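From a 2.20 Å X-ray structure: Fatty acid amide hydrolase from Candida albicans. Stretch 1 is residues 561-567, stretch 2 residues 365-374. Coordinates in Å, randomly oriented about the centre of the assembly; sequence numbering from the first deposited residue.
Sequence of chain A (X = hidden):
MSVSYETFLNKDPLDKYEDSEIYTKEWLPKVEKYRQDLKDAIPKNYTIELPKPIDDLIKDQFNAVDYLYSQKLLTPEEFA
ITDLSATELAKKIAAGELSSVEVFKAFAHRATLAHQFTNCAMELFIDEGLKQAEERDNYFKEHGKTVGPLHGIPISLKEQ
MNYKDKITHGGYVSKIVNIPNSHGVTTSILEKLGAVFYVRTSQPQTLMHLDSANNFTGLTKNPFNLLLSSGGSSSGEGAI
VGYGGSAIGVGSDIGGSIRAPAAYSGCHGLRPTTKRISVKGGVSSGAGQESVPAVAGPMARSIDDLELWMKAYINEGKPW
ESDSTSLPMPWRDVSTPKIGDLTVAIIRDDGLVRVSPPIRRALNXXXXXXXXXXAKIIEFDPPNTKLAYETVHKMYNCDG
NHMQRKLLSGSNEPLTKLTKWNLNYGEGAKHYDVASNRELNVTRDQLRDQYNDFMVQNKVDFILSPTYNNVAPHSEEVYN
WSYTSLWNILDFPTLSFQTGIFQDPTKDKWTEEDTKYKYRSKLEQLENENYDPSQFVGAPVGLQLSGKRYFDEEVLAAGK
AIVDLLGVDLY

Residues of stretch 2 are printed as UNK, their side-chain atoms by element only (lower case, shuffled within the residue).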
# COMPACT_ATOMS: atom_id res chain seq x y z
N ALA A 561 8.04 -8.61 -26.72
CA ALA A 561 7.54 -8.59 -28.09
C ALA A 561 8.03 -7.36 -28.85
O ALA A 561 8.43 -7.47 -30.02
CB ALA A 561 6.02 -8.63 -28.09
N ILE A 562 8.02 -6.19 -28.20
CA ILE A 562 8.32 -4.93 -28.89
C ILE A 562 9.80 -4.86 -29.24
O ILE A 562 10.17 -4.42 -30.34
CB ILE A 562 7.88 -3.73 -28.04
CG1 ILE A 562 6.35 -3.65 -27.97
CG2 ILE A 562 8.44 -2.44 -28.60
CD1 ILE A 562 5.83 -2.41 -27.27
N VAL A 563 10.67 -5.26 -28.31
CA VAL A 563 12.10 -5.25 -28.57
C VAL A 563 12.46 -6.23 -29.67
O VAL A 563 13.40 -6.00 -30.45
CB VAL A 563 12.86 -5.55 -27.26
CG1 VAL A 563 14.28 -6.00 -27.53
CG2 VAL A 563 12.84 -4.34 -26.32
N ASP A 564 11.71 -7.33 -29.78
CA ASP A 564 11.94 -8.27 -30.87
C ASP A 564 11.42 -7.72 -32.19
O ASP A 564 12.10 -7.81 -33.21
CB ASP A 564 11.32 -9.62 -30.54
CG ASP A 564 12.12 -10.39 -29.49
OD1 ASP A 564 13.18 -9.87 -29.05
OD2 ASP A 564 11.69 -11.50 -29.09
N LEU A 565 10.23 -7.11 -32.17
CA LEU A 565 9.74 -6.42 -33.36
C LEU A 565 10.75 -5.40 -33.87
O LEU A 565 10.92 -5.24 -35.09
CB LEU A 565 8.42 -5.73 -33.05
CG LEU A 565 7.97 -4.76 -34.15
CD1 LEU A 565 7.36 -5.52 -35.34
CD2 LEU A 565 7.04 -3.68 -33.61
N LEU A 566 11.44 -4.70 -32.97
CA LEU A 566 12.35 -3.63 -33.35
C LEU A 566 13.76 -4.12 -33.66
O LEU A 566 14.60 -3.31 -34.05
CB LEU A 566 12.42 -2.56 -32.25
CG LEU A 566 11.17 -1.71 -32.04
CD1 LEU A 566 11.28 -0.87 -30.76
CD2 LEU A 566 10.95 -0.82 -33.24
N GLY A 567 14.06 -5.39 -33.45
CA GLY A 567 15.39 -5.89 -33.69
C GLY A 567 16.44 -5.40 -32.72
O GLY A 567 17.63 -5.35 -33.08
N UNK A 365 8.99 6.58 -35.26
CA UNK A 365 9.40 5.35 -35.94
C UNK A 365 8.83 4.12 -35.23
O UNK A 365 8.42 3.16 -35.88
o UNK A 365 11.43 6.35 -36.82
c UNK A 365 10.93 5.27 -36.02
c UNK A 365 11.38 3.96 -36.67
N UNK A 366 8.78 4.15 -33.89
CA UNK A 366 8.30 2.98 -33.16
C UNK A 366 6.80 2.81 -33.35
O UNK A 366 6.30 1.69 -33.54
c UNK A 366 8.71 3.07 -31.68
c UNK A 366 7.95 2.05 -30.81
c UNK A 366 10.22 2.85 -31.54
N UNK A 367 6.05 3.92 -33.32
CA UNK A 367 4.61 3.85 -33.54
C UNK A 367 4.31 3.26 -34.92
O UNK A 367 3.41 2.42 -35.07
c UNK A 367 3.97 5.24 -33.37
c UNK A 367 2.55 5.24 -33.91
c UNK A 367 3.98 5.67 -31.89
N UNK A 368 5.07 3.66 -35.94
CA UNK A 368 4.77 3.17 -37.28
C UNK A 368 5.10 1.69 -37.40
O UNK A 368 4.36 0.92 -38.03
c UNK A 368 3.47 5.41 -39.02
c UNK A 368 5.51 4.01 -38.32
o UNK A 368 2.57 6.03 -38.39
o UNK A 368 3.23 4.78 -40.07
c UNK A 368 4.91 5.42 -38.48
N UNK A 369 6.18 1.26 -36.76
CA UNK A 369 6.50 -0.16 -36.70
C UNK A 369 5.41 -0.97 -35.99
O UNK A 369 5.09 -2.09 -36.41
c UNK A 369 7.84 -0.30 -36.00
c UNK A 369 8.59 -1.54 -36.35
n UNK A 369 9.05 -3.69 -38.30
c UNK A 369 10.09 -2.63 -38.09
c UNK A 369 9.43 -1.33 -37.63
N UNK A 370 4.85 -0.43 -34.90
CA UNK A 370 3.77 -1.12 -34.20
C UNK A 370 2.52 -1.19 -35.05
O UNK A 370 1.84 -2.22 -35.11
c UNK A 370 4.44 -0.50 -31.72
c UNK A 370 3.94 0.38 -30.58
c UNK A 370 4.60 -1.97 -31.28
c UNK A 370 3.45 -0.41 -32.88
N UNK A 371 2.16 -0.06 -35.67
CA UNK A 371 1.01 -0.03 -36.56
C UNK A 371 1.18 -1.05 -37.68
O UNK A 371 0.24 -1.80 -37.99
c UNK A 371 -0.52 1.92 -37.15
c UNK A 371 0.87 1.38 -37.12
c UNK A 371 -0.53 3.34 -37.66
n UNK A 371 0.11 5.69 -37.07
c UNK A 371 0.16 4.25 -36.67
N UNK A 372 2.38 -1.13 -38.25
CA UNK A 372 2.63 -2.08 -39.32
C UNK A 372 2.51 -3.53 -38.89
O UNK A 372 2.14 -4.39 -39.69
N UNK A 373 2.80 -3.82 -37.62
CA UNK A 373 2.64 -5.19 -37.15
C UNK A 373 1.22 -5.49 -36.67
O UNK A 373 0.98 -6.59 -36.16
c UNK A 373 3.65 -5.48 -36.03
N UNK A 374 0.29 -4.55 -36.83
CA UNK A 374 -1.11 -4.79 -36.53
C UNK A 374 -1.66 -4.28 -35.20
O UNK A 374 -2.77 -4.68 -34.83

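Position 365 carries three side-chain atoms, a first carbon bearing one oxygen and one carbon. Nothing on stretch 1 lies within contact distance, and the oxygen is hydrogen-bonded elsewhere in the structure. This is Thr 365.

At 366 a carbon forks at once into two others, with no heteroatom. One branch meets Leu 566 in an apolar contact. The residue is Val 366, and its CG2 lies 3.9 Å from CD1 of Leu 566.

Position 367 repeats the three-carbon fork but is out of reach of stretch 1: Val 367.

Position 368 has three carbons, the third carrying two oxygens. The chain is exposed and far from stretch 1, and the carboxylate identifies Glu 368.

Four carbons in a row ending in nitrogen occupy 369. The CA-to-CB bond points toward stretch 1, and the second carbon touches Leu 565 and Leu 566. This is Lys 369; CG, part of its aliphatic stem, lies 3.8 Å from CD2 of Leu 565. The same Lys 369 CG is 4.0 Å from CD2 of Leu 566, while the amine makes no polar bond across the interface.

Position 370 holds four carbons forked at the second. One tip touches both Leu 565 and Ile 562. It is Leu 370, and the shared tip is CD2, 3.8 Å from CD2 of Leu 565 and 4.1 Å from CG1 of Ile 562.

At 371 there are again four carbons and a terminal nitrogen, but out of reach of stretch 1. Lys 371 sends NZ to OE1 of Glu 368 at 2.8 Å, a salt bridge within its own helix.

Position 372 has no side-chain atoms: Gly 372.

A single carbon at 373, CB, points toward stretch 1, 3.8 Å from CD1 of Leu 565. This is Ala 373.

Position 374 is also bare. With phi at 100°, a CB would be jammed against the preceding carbonyl oxygen, so the backbone itself calls for glycine. Gly 374 closes a Schellman motif, its N bonding to O of Lys 371 at 3.0 Å.

The contact works by apolar packing, with no hydrogen bond or salt bridge between the stretches. The helices cross at 98°, nearly perpendicular, with axes 10.9 Å apart at closest approach, so contact is local and buries 347 Å² in total. Leu 565 is the centrepiece: it points toward stretch 2 and meets Lys 369, Leu 370 and Ala 373. Ile 562 and Leu 566 start sideways, yet their ends come nearer and extend the patch.

Stretch 2, residues 365-374: TVVEKLKGAG
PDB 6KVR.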